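PDB 7AVK: LPXTG cell wall surface protein from Streptococcus gordonii, which probably helps the bacterium bind surfaces as a wall-linked adhesin, this SHIRT domain being one of its tandem repeats, which probably hold the adhesive part off the cell. Local coordinates for residues H7-G12 with L25-Q30. Residues are numbered along the deposited sequence; the frame is centred on the assembly and turned at random.
Sequences HEFVSG and LLPVDQ
His7 and Phe9, neighbours on the same side of strand 3-11, pack against Leu26 and Pro27 in the loop that runs from helix 20-23 to edge strand 30-33 of the mixed sheet of this SHIRT domain, a member of the ubiquitin clan. From CB outward, His7 first meets Leu26 CD1 at 3.8 Å and Pro27 CD. Chi1 of -55° sets the imidazole beside the backbone N, and chi2 of 78° turns a face to Pro27, whose CB sits over the ring centre, 3.9 Å from the centroid and 10° off the normal, in a CH-pi contact. CG and CD2 run along the same proline; ND1 and CE1 each lie 3.4 Å from Val28 O. At the far edge NE2 accepts a hydrogen bond from Thr42 N. Gln30 NE2, bound to Thr40 O in the conformer described, lies near that edge. Two residues along, Leu26 CD1 lies over one face of the Phe9 ring, 3.7 Å from its centroid, in a second CH-pi contact, while Trp79 of strand 73-82 packs edge-to-face with that phenyl. A water in the imidazole plane bridges the segments, 3.0 Å from His7 ND1, donating to Pro27 O at 2.8 Å and Asp29 OD1 at 2.7 Å.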
ATOM      1  N   HIS A   7       3.312  -2.679   4.024  1.00  8.90           N
ATOM      2  CA  HIS A   7       2.261  -2.087   3.232  1.00  8.95           C
ATOM      3  C   HIS A   7       0.932  -2.703   3.624  1.00  8.90           C
ATOM      4  O   HIS A   7       0.854  -3.905   3.899  1.00  9.57           O
ATOM      5  CB  HIS A   7       2.508  -2.308   1.732  1.00  8.87           C
ATOM      6  CG  HIS A   7       3.865  -1.816   1.263  1.00  9.13           C
ATOM      7  ND1 HIS A   7       5.037  -2.504   1.468  1.00  9.39           N
ATOM      8  CD2 HIS A   7       4.221  -0.692   0.591  1.00  9.45           C
ATOM      9  CE1 HIS A   7       6.039  -1.816   0.924  1.00  9.68           C
ATOM     10  NE2 HIS A   7       5.589  -0.675   0.402  1.00 10.01           N
ATOM     11  N   GLU A   8      -0.132  -1.907   3.577  1.00  8.69           N
ATOM     12  CA  GLU A   8      -1.494  -2.365   3.751  0.73  8.95           C
ATOM     13  C   GLU A   8      -2.343  -1.675   2.705  1.00  8.67           C
ATOM     14  O   GLU A   8      -2.139  -0.487   2.443  1.00 10.10           O
ATOM     15  CB  GLU A   8      -2.010  -2.027   5.164  0.73  8.97           C
ATOM     16  CG  GLU A   8      -3.478  -2.484   5.368  0.73  9.72           C
ATOM     17  CD  GLU A   8      -4.049  -2.297   6.716  0.73 12.02           C
ATOM     18  OE1 GLU A   8      -3.450  -1.724   7.647  0.73 13.23           O
ATOM     19  OE2 GLU A   8      -5.277  -2.575   6.894  0.73 14.41           O
ATOM     20  N   PHE A   9      -3.322  -2.403   2.131  1.00  8.82           N
ATOM     21  CA  PHE A   9      -4.302  -1.804   1.251  1.00  8.80           C
ATOM     22  C   PHE A   9      -5.658  -1.701   1.941  1.00  8.99           C
ATOM     23  O   PHE A   9      -6.040  -2.599   2.679  1.00 10.24           O
ATOM     24  CB  PHE A   9      -4.488  -2.627  -0.033  1.00  9.18           C
ATOM     25  CG  PHE A   9      -3.321  -2.625  -1.004  1.00  9.28           C
ATOM     26  CD1 PHE A   9      -2.366  -1.636  -1.068  1.00  9.66           C
ATOM     27  CD2 PHE A   9      -3.257  -3.647  -1.947  1.00 10.02           C
ATOM     28  CE1 PHE A   9      -1.368  -1.666  -2.036  1.00 10.21           C
ATOM     29  CE2 PHE A   9      -2.307  -3.672  -2.919  1.00 10.21           C
ATOM     30  CZ  PHE A   9      -1.371  -2.688  -2.981  1.00 10.71           C
ATOM     31  N   VAL A  10      -6.371  -0.628   1.625  1.00  9.09           N
ATOM     32  CA  VAL A  10      -7.760  -0.423   2.019  1.00  9.65           C
ATOM     33  C   VAL A  10      -8.564  -0.026   0.797  1.00  9.27           C
ATOM     34  O   VAL A  10      -8.043   0.510  -0.186  1.00  9.83           O
ATOM     35  CB  VAL A  10      -7.898   0.660   3.115  1.00 10.75           C
ATOM     36  CG1 VAL A  10      -7.160   0.217   4.396  1.00 11.51           C
ATOM     37  CG2 VAL A  10      -7.459   2.014   2.666  1.00 11.69           C
ATOM     38  N   SER A  11      -9.864  -0.289   0.884  1.00  9.99           N
ATOM     39  CA  SER A  11     -10.818   0.249  -0.071  1.00 10.11           C
ATOM     40  C   SER A  11     -11.219   1.674   0.330  1.00 10.35           C
ATOM     41  O   SER A  11     -11.625   1.924   1.470  1.00 11.10           O
ATOM     42  CB  SER A  11     -12.074  -0.599  -0.097  1.00 10.16           C
ATOM     43  OG  SER A  11     -13.044   0.066  -0.886  1.00 11.01           O
ATOM     44  N   GLY A  12     -11.124   2.592  -0.616  1.00 10.59           N
ATOM     45  CA  GLY A  12     -11.626   3.940  -0.448  1.00 11.05           C
ATOM     46  C   GLY A  12     -13.088   4.096  -0.775  1.00 11.56           C
ATOM     47  O   GLY A  12     -13.598   5.218  -0.712  1.00 13.71           O
ATOM     48  N   LEU A  25      -1.621  -7.638  -5.206  1.00  9.70           N
ATOM     49  CA  LEU A  25      -0.667  -6.618  -5.594  1.00 10.24           C
ATOM     50  C   LEU A  25       0.045  -5.977  -4.404  1.00 10.11           C
ATOM     51  O   LEU A  25       0.865  -5.077  -4.581  1.00 10.87           O
ATOM     52  CB  LEU A  25      -1.356  -5.558  -6.463  1.00 10.69           C
ATOM     53  CG  LEU A  25      -1.925  -6.085  -7.756  1.00 12.36           C
ATOM     54  CD1 LEU A  25      -2.862  -5.041  -8.398  1.00 13.59           C
ATOM     55  CD2 LEU A  25      -0.817  -6.519  -8.701  1.00 16.16           C
ATOM     56  N   LEU A  26      -0.256  -6.424  -3.182  1.00  9.26           N
ATOM     57  CA  LEU A  26       0.382  -5.837  -2.004  1.00  8.92           C
ATOM     58  C   LEU A  26       1.889  -6.068  -2.060  1.00  9.32           C
ATOM     59  O   LEU A  26       2.317  -7.243  -2.157  1.00  9.64           O
ATOM     60  CB  LEU A  26      -0.193  -6.459  -0.736  1.00  9.03           C
ATOM     61  CG  LEU A  26       0.208  -5.732   0.550  1.00  9.18           C
ATOM     62  CD1 LEU A  26      -0.455  -4.387   0.636  1.00  9.48           C
ATOM     63  CD2 LEU A  26      -0.142  -6.592   1.757  1.00 10.03           C
ATOM     64  N   PRO A  27       2.711  -5.040  -1.974  1.00  9.17           N
ATOM     65  CA  PRO A  27       4.167  -5.259  -2.041  1.00  9.47           C
ATOM     66  C   PRO A  27       4.696  -5.969  -0.796  1.00  9.17           C
ATOM     67  O   PRO A  27       4.131  -5.875   0.302  1.00  9.12           O
ATOM     68  CB  PRO A  27       4.753  -3.847  -2.115  1.00  9.98           C
ATOM     69  CG  PRO A  27       3.641  -3.038  -2.732  1.00 11.14           C
ATOM     70  CD  PRO A  27       2.381  -3.598  -2.083  1.00  9.50           C
ATOM     71  N   VAL A  28       5.855  -6.601  -0.972  1.00 10.12           N
ATOM     72  CA  VAL A  28       6.578  -7.192   0.132  1.00  9.71           C
ATOM     73  C   VAL A  28       7.111  -6.107   1.070  1.00  9.76           C
ATOM     74  O   VAL A  28       7.267  -4.943   0.705  1.00 10.39           O
ATOM     75  CB  VAL A  28       7.685  -8.145  -0.331  1.00 10.74           C
ATOM     76  CG1 VAL A  28       7.138  -9.237  -1.214  1.00 11.11           C
ATOM     77  CG2 VAL A  28       8.834  -7.403  -1.013  1.00 11.66           C
ATOM     78  N   ASP A  29       7.434  -6.528   2.296  1.00  9.76           N
ATOM     79  CA  ASP A  29       8.043  -5.637   3.254  1.00  9.77           C
ATOM     80  C   ASP A  29       9.414  -5.200   2.764  1.00 10.39           C
ATOM     81  O   ASP A  29      10.151  -5.961   2.136  1.00 12.72           O
ATOM     82  CB  ASP A  29       8.240  -6.342   4.604  1.00 10.18           C
ATOM     83  CG  ASP A  29       6.934  -6.845   5.260  1.00 10.39           C
ATOM     84  OD1 ASP A  29       5.839  -6.434   4.869  1.00 10.06           O
ATOM     85  OD2 ASP A  29       7.085  -7.669   6.200  1.00 12.52           O
ATOM     86  N   GLN A  30       9.773  -3.979   3.116  1.00  9.84           N
ATOM     87  CA  GLN A  30      11.128  -3.464   2.956  0.92 10.75           C
ATOM     88  C   GLN A  30      11.867  -3.691   4.265  1.00 11.00           C
ATOM     89  O   GLN A  30      11.434  -3.236   5.291  1.00 13.39           O
ATOM     90  CB  GLN A  30      11.108  -1.984   2.600  0.92 10.18           C
ATOM     91  CG  GLN A  30      10.357  -1.681   1.336  0.92 10.82           C
ATOM     92  CD  GLN A  30      10.331  -0.195   1.039  0.92 10.83           C
ATOM     93  OE1 GLN A  30      11.165   0.591   1.585  0.92 12.42           O
ATOM     94  NE2 GLN A  30       9.397   0.228   0.237  0.92 12.01           N
TER
HETATM   95  O   HOH W   1       4.537  -5.046   2.893  1.00  9.43           O